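LPXTG cell wall surface protein (Streptococcus gordonii, PDB 4IGB) probably helps this oral bacterium adhere to collagen and keratinocytes as a cell-wall-anchored adhesin, of which this chain is the N-terminal two-domain part. Local coordinates at residues Asn88-Phe94 and Asp106-Asn112; Thr188-Met194 and Asn267-Phe271; Glu341-Glu347 and Lys394-Lys400. One frame throughout, in Å; residues are numbered along the deposited sequence.

Contact 1: residues Asn88-Phe94 and Asp106-Asn112; sequences NPLSLKF and DAYLNFN
A beta-sandwich hairpin often has two unlike faces, as Asn88-Phe94 with Asp106-Asn112 illustrates. The chain turns a corner at Asn88 (phi/psi 36/59°), whose N bonds to Asn112 O (2.8 Å); from Leu90 on it is extended and antiparallel to its partner, 165° between directions, axes 4.6 Å apart. Phe94 opposite Ala107 and Leu92 opposite Leu109 are hydrogen-bonded pairs (Phe94 N to Ala107 O 2.7 Å). On the inner face small meets large: Phe94, chi1 m, fits over the low methyl of Ala107 (CB to CB 4.0 Å) and brings its ring edge to Leu109 (CE2 to CB 4.2 Å). Phe111, chi1 m, lies beside Leu90 and Pro89. Phe139 of strand 135-142 fills the hollow over Leu90, Leu92 and Leu109. The outer face carries Ser91, Lys93, Tyr108 and Asn110. Lys93 NZ reaches Asp106 OD2 by a long salt bridge (4.0 Å) and a shared water, while Asp106 OD1 accepts from Asn96 N. Such apolar filling is expected where a hairpin of one sandwich sheet packs on the other.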
loop_
_atom_site.group_PDB
_atom_site.type_symbol
_atom_site.label_atom_id
_atom_site.label_comp_id
_atom_site.label_asym_id
_atom_site.label_seq_id
_atom_site.Cartn_x
_atom_site.Cartn_y
_atom_site.Cartn_z
ATOM N N ASN B 88 8.505 1.611 -21.040
ATOM C CA ASN B 88 9.135 2.422 -20.005
ATOM C C ASN B 88 9.166 3.916 -20.287
ATOM O O ASN B 88 10.247 4.511 -20.350
ATOM C CB ASN B 88 10.571 1.930 -19.776
ATOM C CG ASN B 88 10.608 0.582 -19.103
ATOM O OD1 ASN B 88 10.973 -0.422 -19.715
ATOM N ND2 ASN B 88 10.207 0.545 -17.844
ATOM N N PRO B 89 7.984 4.537 -20.461
ATOM C CA PRO B 89 8.003 5.956 -20.846
ATOM C C PRO B 89 8.348 6.886 -19.692
ATOM O O PRO B 89 8.791 8.021 -19.901
ATOM C CB PRO B 89 6.561 6.212 -21.314
ATOM C CG PRO B 89 5.734 5.114 -20.651
ATOM C CD PRO B 89 6.642 3.933 -20.558
ATOM N N LEU B 90 8.148 6.412 -18.474
ATOM C CA LEU B 90 8.160 7.303 -17.329
ATOM C C LEU B 90 8.424 6.553 -16.040
ATOM O O LEU B 90 7.733 5.582 -15.713
ATOM C CB LEU B 90 6.819 8.039 -17.217
ATOM C CG LEU B 90 6.764 9.109 -16.124
ATOM C CD1 LEU B 90 7.803 10.188 -16.407
ATOM C CD2 LEU B 90 5.371 9.733 -16.018
ATOM N N SER B 91 9.416 7.034 -15.305
ATOM C CA SER B 91 9.753 6.527 -13.983
ATOM C C SER B 91 9.806 7.687 -12.981
ATOM O O SER B 91 10.511 8.680 -13.205
ATOM C CB SER B 91 11.109 5.809 -14.034
ATOM O OG SER B 91 11.582 5.563 -12.725
ATOM N N LEU B 92 9.067 7.568 -11.879
ATOM C CA LEU B 92 8.948 8.670 -10.929
ATOM C C LEU B 92 9.382 8.301 -9.528
ATOM O O LEU B 92 9.291 7.159 -9.116
ATOM C CB LEU B 92 7.487 9.139 -10.837
ATOM C CG LEU B 92 6.874 9.576 -12.166
ATOM C CD1 LEU B 92 5.384 9.781 -11.995
ATOM C CD2 LEU B 92 7.557 10.850 -12.653
ATOM N N LYS B 93 9.770 9.309 -8.768
ATOM C CA LYS B 93 9.960 9.139 -7.348
ATOM C C LYS B 93 9.166 10.212 -6.600
ATOM O O LYS B 93 9.183 11.381 -6.988
ATOM C CB LYS B 93 11.447 9.230 -6.999
ATOM C CG LYS B 93 11.739 9.028 -5.537
ATOM C CD LYS B 93 13.202 9.266 -5.230
ATOM C CE LYS B 93 13.452 9.217 -3.716
ATOM N NZ LYS B 93 14.919 9.188 -3.428
ATOM N N PHE B 94 8.450 9.804 -5.553
ATOM C CA PHE B 94 7.893 10.752 -4.602
ATOM C C PHE B 94 8.711 10.647 -3.334
ATOM O O PHE B 94 8.717 9.612 -2.691
ATOM C CB PHE B 94 6.416 10.463 -4.314
ATOM C CG PHE B 94 5.529 10.586 -5.516
ATOM C CD1 PHE B 94 4.801 11.742 -5.742
ATOM C CD2 PHE B 94 5.411 9.535 -6.415
ATOM C CE1 PHE B 94 3.978 11.859 -6.865
ATOM C CE2 PHE B 94 4.599 9.642 -7.547
ATOM C CZ PHE B 94 3.875 10.809 -7.763
ATOM N N ASP B 106 9.694 6.682 0.992
ATOM C CA ASP B 106 9.589 7.194 -0.377
ATOM C C ASP B 106 8.705 6.300 -1.235
ATOM O O ASP B 106 8.556 5.113 -0.952
ATOM C CB ASP B 106 10.964 7.299 -1.046
ATOM C CG ASP B 106 11.942 8.138 -0.252
ATOM O OD1 ASP B 106 11.539 9.173 0.314
ATOM O OD2 ASP B 106 13.120 7.741 -0.175
ATOM N N ALA B 107 8.129 6.872 -2.290
ATOM C CA ALA B 107 7.386 6.085 -3.260
ATOM C C ALA B 107 8.071 6.118 -4.618
ATOM O O ALA B 107 8.657 7.127 -5.017
ATOM C CB ALA B 107 5.965 6.588 -3.391
ATOM N N TYR B 108 7.982 5.005 -5.326
ATOM C CA TYR B 108 8.452 4.941 -6.699
ATOM C C TYR B 108 7.279 4.503 -7.550
ATOM O O TYR B 108 6.546 3.592 -7.180
ATOM C CB TYR B 108 9.635 3.974 -6.815
ATOM C CG TYR B 108 10.819 4.461 -6.022
ATOM C CD1 TYR B 108 11.831 5.188 -6.634
ATOM C CD2 TYR B 108 10.898 4.246 -4.655
ATOM C CE1 TYR B 108 12.909 5.658 -5.919
ATOM C CE2 TYR B 108 11.985 4.716 -3.921
ATOM C CZ TYR B 108 12.977 5.425 -4.563
ATOM O OH TYR B 108 14.046 5.906 -3.860
ATOM N N LEU B 109 7.088 5.176 -8.676
ATOM C CA LEU B 109 6.005 4.847 -9.580
ATOM C C LEU B 109 6.593 4.699 -10.979
ATOM O O LEU B 109 6.992 5.675 -11.609
ATOM C CB LEU B 109 4.928 5.939 -9.559
ATOM C CG LEU B 109 3.597 5.564 -10.204
ATOM C CD1 LEU B 109 2.974 4.443 -9.418
ATOM C CD2 LEU B 109 2.654 6.773 -10.273
ATOM N N ASN B 110 6.665 3.461 -11.446
ATOM C CA ASN B 110 7.226 3.192 -12.757
ATOM C C ASN B 110 6.168 2.744 -13.760
ATOM O O ASN B 110 5.422 1.780 -13.524
ATOM C CB ASN B 110 8.365 2.169 -12.659
ATOM C CG ASN B 110 9.207 2.133 -13.922
ATOM O OD1 ASN B 110 9.928 3.084 -14.221
ATOM N ND2 ASN B 110 9.088 1.062 -14.690
ATOM N N PHE B 111 6.078 3.475 -14.863
ATOM C CA PHE B 111 5.275 3.039 -15.991
ATOM C C PHE B 111 6.117 2.081 -16.802
ATOM O O PHE B 111 7.033 2.486 -17.509
ATOM C CB PHE B 111 4.789 4.224 -16.835
ATOM C CG PHE B 111 3.691 4.999 -16.184
ATOM C CD1 PHE B 111 3.971 5.891 -15.154
ATOM C CD2 PHE B 111 2.367 4.804 -16.561
ATOM C CE1 PHE B 111 2.955 6.595 -14.526
ATOM C CE2 PHE B 111 1.335 5.505 -15.925
ATOM C CZ PHE B 111 1.641 6.404 -14.914
ATOM N N ASN B 112 5.815 0.794 -16.676
ATOM C CA ASN B 112 6.573 -0.231 -17.380
ATOM C C ASN B 112 6.228 -0.192 -18.846
ATOM O O ASN B 112 7.077 -0.418 -19.701
ATOM C CB ASN B 112 6.236 -1.597 -16.804
ATOM C CG ASN B 112 6.451 -1.646 -15.302
ATOM O OD1 ASN B 112 7.546 -1.338 -14.810
ATOM N ND2 ASN B 112 5.398 -1.991 -14.561
HETATM O O HOH W 1 15.032 9.458 -0.675
#

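Contact 2: residues Thr188-Met194 and Asn267-Phe271; sequences TDLKLVM and NSMNF
Apolar interlocking without hydrogen bonds between the two segments joins Thr188-Met194 to Asn267-Phe271, inside the beta-sandwich N-terminal domain. The first is a loop, kinked at Asp189 and extended from Leu190 on, that leads into strand 193-194; the second is Asn267 and the start of strand 268-274, in a different sheet. Their end-to-end directions differ by 32°, and contact is mostly by side chains. At the open end, Thr188 CG2 meets Asn267 CB at 3.6 Å, while Thr188 OG1 bonds to Tyr182 N and Asn267 ND2 to Ile180 O. Farther in, Leu192, Met194, Met269 and Phe271 all direct CA-to-CB toward the opposing segment. Leu192 (chi1 t) sets CD2 3.8 Å from Met269 CB, and Met194 SD and Met269 SD are 4.0 Å apart. Met194 (chi1 m, chi2 t, chi3 p) makes an oblique Met-aromatic contact, SD 4.1 Å from the centroid of the Phe271 ring (chi1 p); its methyl, Met194 CE, adds a CH-pi contact over the Phe271 face, 3.8 Å from the centroid and 9° off the normal.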
loop_
_atom_site.group_PDB
_atom_site.type_symbol
_atom_site.label_atom_id
_atom_site.label_comp_id
_atom_site.label_asym_id
_atom_site.label_seq_id
_atom_site.Cartn_x
_atom_site.Cartn_y
_atom_site.Cartn_z
ATOM N N THR B 188 12.129 -2.903 3.978
ATOM C CA THR B 188 10.802 -2.301 4.037
ATOM C C THR B 188 9.763 -3.376 4.367
ATOM O O THR B 188 9.406 -4.183 3.518
ATOM C CB THR B 188 10.438 -1.566 2.719
ATOM O OG1 THR B 188 11.454 -0.600 2.407
ATOM C CG2 THR B 188 9.087 -0.848 2.853
ATOM N N ASP B 189 9.311 -3.376 5.619
ATOM C CA ASP B 189 8.311 -4.324 6.127
ATOM C C ASP B 189 6.877 -3.867 5.825
ATOM O O ASP B 189 5.919 -4.577 6.111
ATOM C CB ASP B 189 8.489 -4.495 7.642
ATOM C CG ASP B 189 8.736 -3.148 8.373
ATOM O OD1 ASP B 189 8.466 -2.068 7.791
ATOM O OD2 ASP B 189 9.216 -3.164 9.538
ATOM N N LEU B 190 6.732 -2.677 5.258
ATOM C CA LEU B 190 5.406 -2.138 4.942
ATOM C C LEU B 190 4.734 -2.908 3.823
ATOM O O LEU B 190 5.382 -3.308 2.858
ATOM C CB LEU B 190 5.507 -0.667 4.552
ATOM C CG LEU B 190 6.193 0.248 5.570
ATOM C CD1 LEU B 190 6.301 1.665 5.038
ATOM C CD2 LEU B 190 5.447 0.221 6.916
ATOM N N LYS B 191 3.425 -3.102 3.949
ATOM C CA LYS B 191 2.656 -3.798 2.922
ATOM C C LYS B 191 1.800 -2.803 2.153
ATOM O O LYS B 191 0.819 -2.256 2.674
ATOM C CB LYS B 191 1.806 -4.917 3.540
ATOM C CG LYS B 191 2.644 -5.967 4.282
ATOM C CD LYS B 191 3.687 -6.629 3.384
ATOM C CE LYS B 191 4.675 -7.420 4.240
ATOM N NZ LYS B 191 5.853 -7.902 3.460
ATOM N N LEU B 192 2.173 -2.571 0.905
ATOM C CA LEU B 192 1.524 -1.540 0.122
ATOM C C LEU B 192 0.044 -1.829 -0.013
ATOM O O LEU B 192 -0.342 -2.930 -0.351
ATOM C CB LEU B 192 2.132 -1.466 -1.274
ATOM C CG LEU B 192 1.414 -0.480 -2.181
ATOM C CD1 LEU B 192 1.543 0.948 -1.635
ATOM C CD2 LEU B 192 1.959 -0.581 -3.615
ATOM N N VAL B 193 -0.780 -0.819 0.221
ATOM C CA VAL B 193 -2.207 -0.938 -0.036
ATOM C C VAL B 193 -2.646 -0.001 -1.152
ATOM O O VAL B 193 -2.197 1.149 -1.240
ATOM C CB VAL B 193 -3.041 -0.675 1.235
ATOM C CG1 VAL B 193 -4.531 -0.547 0.903
ATOM C CG2 VAL B 193 -2.789 -1.771 2.250
ATOM N N MET B 194 -3.499 -0.513 -2.026
ATOM C CA MET B 194 -4.123 0.310 -3.047
ATOM C C MET B 194 -5.639 0.217 -2.924
ATOM O O MET B 194 -6.177 -0.817 -2.519
ATOM C CB MET B 194 -3.669 -0.102 -4.436
ATOM C CG MET B 194 -2.216 0.307 -4.748
ATOM S SD MET B 194 -1.792 0.181 -6.504
ATOM C CE MET B 194 -2.651 1.615 -7.157
ATOM N N ASN B 267 6.124 -4.586 -0.356
ATOM C CA ASN B 267 6.063 -3.130 -0.399
ATOM C C ASN B 267 5.770 -2.632 -1.823
ATOM O O ASN B 267 5.841 -1.437 -2.105
ATOM C CB ASN B 267 7.368 -2.533 0.120
ATOM C CG ASN B 267 8.590 -2.980 -0.705
ATOM O OD1 ASN B 267 8.649 -4.111 -1.175
ATOM N ND2 ASN B 267 9.548 -2.087 -0.885
ATOM N N SER B 268 5.448 -3.550 -2.728
ATOM C CA SER B 268 5.119 -3.141 -4.092
ATOM C C SER B 268 3.894 -3.816 -4.691
ATOM O O SER B 268 3.385 -4.824 -4.188
ATOM C CB SER B 268 6.309 -3.378 -5.030
ATOM O OG SER B 268 6.559 -4.753 -5.123
ATOM N N MET B 269 3.456 -3.272 -5.812
ATOM C CA MET B 269 2.348 -3.848 -6.552
ATOM C C MET B 269 2.497 -3.468 -8.014
ATOM O O MET B 269 2.745 -2.303 -8.336
ATOM C CB MET B 269 1.008 -3.332 -6.000
ATOM C CG MET B 269 -0.211 -4.137 -6.441
ATOM S SD MET B 269 -1.751 -3.731 -5.545
ATOM C CE MET B 269 -1.240 -3.794 -3.837
ATOM N N ASN B 270 2.368 -4.456 -8.896
ATOM C CA ASN B 270 2.350 -4.193 -10.333
ATOM C C ASN B 270 0.896 -4.215 -10.778
ATOM O O ASN B 270 0.307 -5.276 -10.955
ATOM C CB ASN B 270 3.193 -5.239 -11.075
ATOM C CG ASN B 270 3.186 -5.056 -12.592
ATOM O OD1 ASN B 270 3.605 -5.927 -13.363
ATOM N ND2 ASN B 270 2.694 -3.911 -13.021
ATOM N N PHE B 271 0.307 -3.034 -10.907
ATOM C CA PHE B 271 -1.090 -2.904 -11.309
ATOM C C PHE B 271 -1.179 -2.375 -12.720
ATOM O O PHE B 271 -0.169 -2.094 -13.365
ATOM C CB PHE B 271 -1.863 -1.980 -10.355
ATOM C CG PHE B 271 -1.408 -0.535 -10.397
ATOM C CD1 PHE B 271 -0.289 -0.124 -9.689
ATOM C CD2 PHE B 271 -2.101 0.412 -11.152
ATOM C CE1 PHE B 271 0.129 1.211 -9.723
ATOM C CE2 PHE B 271 -1.692 1.742 -11.186
ATOM C CZ PHE B 271 -0.580 2.142 -10.470
#

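Contact 3: residues Glu341-Glu347 and Lys394-Lys400; sequences ERLDYKE and KTATNKK
A classic beta bulge interrupts the antiparallel pairing of Glu341-Glu347 with Lys394-Lys400, and the polar backbone atoms show how such a defect is accommodated. Both belong to the N2 domain of the adhesin. Strands 343-347 and 394-397 have axes 4.4 Å apart and directions 151° apart. Asp344 and Ala396 form the regular hydrogen-bonded pair, Asp344 N to Ala396 O at 2.8 Å and Ala396 N to Asp344 O at 3.0 Å; Tyr345 faces Thr395 in a non-hydrogen-bonded pair. Then Lys346, with phi/psi -100/-59°, adds a residue: Lys394 O accepts from Lys346 N (2.8 Å) and weakly from Glu347 N (3.3 Å), and Lys394 N returns a bond to Glu347 O (2.8 Å). Side chains of Leu343 and Thr395 lean on Tyr313 of strand 310-317, and Thr395 OG1 is satisfied by Val311 O.

At the other end the strand gives way to an Asx turn, and Asn398 (chi1 p) takes over the bonding. Its backbone N donates to Arg342 O (2.9 Å), while Arg342 NH1 bonds to Glu407 O. Glu341 O also accepts from a water (2.7 Å) that Lys400 NZ weakly reaches (3.3 Å). Both ends of the Asn398 carboxamide are engaged: ND2 donates to both Glu341 O and Asp344 OD1, each at 3.0 Å, while Asn398 OD1 accepts from Lys400 N at 2.8 Å.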
loop_
_atom_site.group_PDB
_atom_site.type_symbol
_atom_site.label_atom_id
_atom_site.label_comp_id
_atom_site.label_asym_id
_atom_site.label_seq_id
_atom_site.Cartn_x
_atom_site.Cartn_y
_atom_site.Cartn_z
ATOM N N GLU B 341 22.504 -12.222 23.120
ATOM C CA GLU B 341 23.112 -13.505 23.496
ATOM C C GLU B 341 23.641 -13.543 24.927
ATOM O O GLU B 341 23.861 -14.622 25.485
ATOM C CB GLU B 341 24.228 -13.882 22.509
ATOM C CG GLU B 341 23.665 -14.430 21.203
ATOM C CD GLU B 341 24.681 -14.488 20.077
ATOM O OE1 GLU B 341 25.823 -14.010 20.273
ATOM O OE2 GLU B 341 24.325 -15.009 18.994
ATOM N N ARG B 342 23.844 -12.368 25.513
ATOM C CA ARG B 342 24.311 -12.274 26.893
ATOM C C ARG B 342 23.177 -12.477 27.901
ATOM O O ARG B 342 23.391 -12.373 29.115
ATOM C CB ARG B 342 25.005 -10.931 27.125
ATOM C CG ARG B 342 26.299 -10.802 26.337
ATOM C CD ARG B 342 26.795 -9.382 26.334
ATOM N NE ARG B 342 25.978 -8.506 25.501
ATOM C CZ ARG B 342 26.269 -7.233 25.289
ATOM N NH1 ARG B 342 27.342 -6.709 25.861
ATOM N NH2 ARG B 342 25.499 -6.487 24.511
ATOM N N LEU B 343 21.979 -12.765 27.391
ATOM C CA LEU B 343 20.812 -12.985 28.235
ATOM C C LEU B 343 20.273 -14.396 28.088
ATOM O O LEU B 343 20.243 -14.944 26.985
ATOM C CB LEU B 343 19.692 -12.009 27.869
ATOM C CG LEU B 343 19.852 -10.511 28.126
ATOM C CD1 LEU B 343 18.600 -9.778 27.604
ATOM C CD2 LEU B 343 20.095 -10.196 29.609
ATOM N N ASP B 344 19.841 -14.980 29.201
ATOM C CA ASP B 344 19.037 -16.192 29.156
ATOM C C ASP B 344 17.554 -15.843 29.362
ATOM O O ASP B 344 17.192 -15.188 30.344
ATOM C CB ASP B 344 19.463 -17.171 30.252
ATOM C CG ASP B 344 20.881 -17.691 30.066
ATOM O OD1 ASP B 344 21.370 -17.711 28.911
ATOM O OD2 ASP B 344 21.501 -18.073 31.086
ATOM N N TYR B 345 16.704 -16.298 28.451
ATOM C CA TYR B 345 15.262 -16.166 28.610
ATOM C C TYR B 345 14.771 -17.062 29.742
ATOM O O TYR B 345 15.053 -18.256 29.753
ATOM C CB TYR B 345 14.543 -16.540 27.313
ATOM C CG TYR B 345 13.051 -16.768 27.484
ATOM C CD1 TYR B 345 12.181 -15.698 27.682
ATOM C CD2 TYR B 345 12.516 -18.051 27.456
ATOM C CE1 TYR B 345 10.814 -15.903 27.849
ATOM C CE2 TYR B 345 11.156 -18.267 27.620
ATOM C CZ TYR B 345 10.308 -17.188 27.813
ATOM O OH TYR B 345 8.957 -17.401 27.976
ATOM N N LYS B 346 14.021 -16.494 30.680
ATOM C CA LYS B 346 13.492 -17.273 31.804
ATOM C C LYS B 346 12.024 -17.678 31.636
ATOM O O LYS B 346 11.702 -18.866 31.631
ATOM C CB LYS B 346 13.707 -16.532 33.127
ATOM C CG LYS B 346 15.171 -16.466 33.521
ATOM C CD LYS B 346 15.416 -15.437 34.612
ATOM C CE LYS B 346 14.677 -15.747 35.912
ATOM N NZ LYS B 346 15.138 -14.809 36.974
ATOM N N GLU B 347 11.138 -16.696 31.493
ATOM C CA GLU B 347 9.714 -16.967 31.314
ATOM C C GLU B 347 9.037 -15.664 30.967
ATOM O O GLU B 347 9.672 -14.614 30.994
ATOM C CB GLU B 347 9.115 -17.495 32.613
ATOM C CG GLU B 347 9.296 -16.505 33.744
ATOM C CD GLU B 347 8.785 -17.017 35.076
ATOM O OE1 GLU B 347 9.458 -17.866 35.684
ATOM O OE2 GLU B 347 7.717 -16.560 35.523
ATOM N N LYS B 394 10.815 -12.137 31.503
ATOM C CA LYS B 394 11.878 -12.207 32.484
ATOM C C LYS B 394 13.105 -12.861 31.855
ATOM O O LYS B 394 13.020 -13.969 31.325
ATOM C CB LYS B 394 11.422 -13.021 33.702
ATOM C CG LYS B 394 10.363 -12.338 34.557
ATOM C CD LYS B 394 9.978 -13.212 35.753
ATOM C CE LYS B 394 9.031 -12.486 36.704
ATOM N NZ LYS B 394 8.582 -13.357 37.831
ATOM N N THR B 395 14.235 -12.162 31.897
ATOM C CA THR B 395 15.509 -12.748 31.489
ATOM C C THR B 395 16.558 -12.473 32.563
ATOM O O THR B 395 16.308 -11.725 33.518
ATOM C CB THR B 395 16.029 -12.162 30.157
ATOM O OG1 THR B 395 16.477 -10.821 30.370
ATOM C CG2 THR B 395 14.952 -12.167 29.094
ATOM N N ALA B 396 17.739 -13.071 32.403
ATOM C CA ALA B 396 18.874 -12.742 33.263
ATOM C C ALA B 396 20.183 -12.927 32.503
ATOM O O ALA B 396 20.326 -13.864 31.736
ATOM C CB ALA B 396 18.853 -13.586 34.538
ATOM N N THR B 397 21.128 -12.020 32.710
ATOM C CA THR B 397 22.425 -12.130 32.065
ATOM C C THR B 397 23.059 -13.483 32.368
ATOM O O THR B 397 22.793 -14.083 33.413
ATOM C CB THR B 397 23.364 -11.010 32.516
ATOM O OG1 THR B 397 23.537 -11.077 33.941
ATOM C CG2 THR B 397 22.767 -9.662 32.151
ATOM N N ASN B 398 23.863 -13.977 31.428
ATOM C CA ASN B 398 24.615 -15.216 31.618
ATOM C C ASN B 398 26.107 -14.904 31.667
ATOM O O ASN B 398 26.502 -13.741 31.690
ATOM C CB ASN B 398 24.303 -16.225 30.513
ATOM C CG ASN B 398 24.599 -15.677 29.134
ATOM O OD1 ASN B 398 25.644 -15.070 28.910
ATOM N ND2 ASN B 398 23.660 -15.856 28.209
ATOM N N LYS B 399 26.933 -15.940 31.690
ATOM C CA LYS B 399 28.376 -15.746 31.794
ATOM C C LYS B 399 28.939 -14.855 30.687
ATOM O O LYS B 399 29.896 -14.110 30.909
ATOM C CB LYS B 399 29.095 -17.096 31.815
ATOM C CG LYS B 399 29.086 -17.762 33.174
ATOM C CD LYS B 399 29.915 -16.954 34.154
ATOM C CE LYS B 399 29.625 -17.347 35.598
ATOM N NZ LYS B 399 29.671 -18.821 35.814
ATOM N N LYS B 400 28.334 -14.916 29.502
ATOM C CA LYS B 400 28.868 -14.193 28.348
ATOM C C LYS B 400 28.815 -12.684 28.495
ATOM O O LYS B 400 29.457 -11.964 27.728
ATOM C CB LYS B 400 28.147 -14.588 27.067
ATOM C CG LYS B 400 28.042 -16.071 26.841
ATOM C CD LYS B 400 27.615 -16.346 25.406
ATOM C CE LYS B 400 26.722 -17.566 25.330
ATOM N NZ LYS B 400 26.498 -17.985 23.922
HETATM O O HOH W 2 23.366 -17.188 24.668
#

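How the contacts relate
The three contacts illustrate how one adhesin builds separate modules from similar beta pieces. Contacts 1 and 2 lie in the same N-terminal domain, centres 14 Å apart, and share an antiparallel sheet in which strand 170-182 separates strand 103-118 from strand 268-274. They touch where Asn112 ND2 comes 3.7 Å from Asn270 ND2, a packing contact, and both of these amides also reach Asp175 OD1. Contact 1 pairs neighbours inside that sheet, whereas contact 2 ties its strand 268-274 to another sheet. Contact 3 stands apart in the N2 domain, its centre 48 Å from contact 1 and 37 Å from contact 2. None of the six segments supplies the sodium ligands Asp198, Asp200 and Thr248.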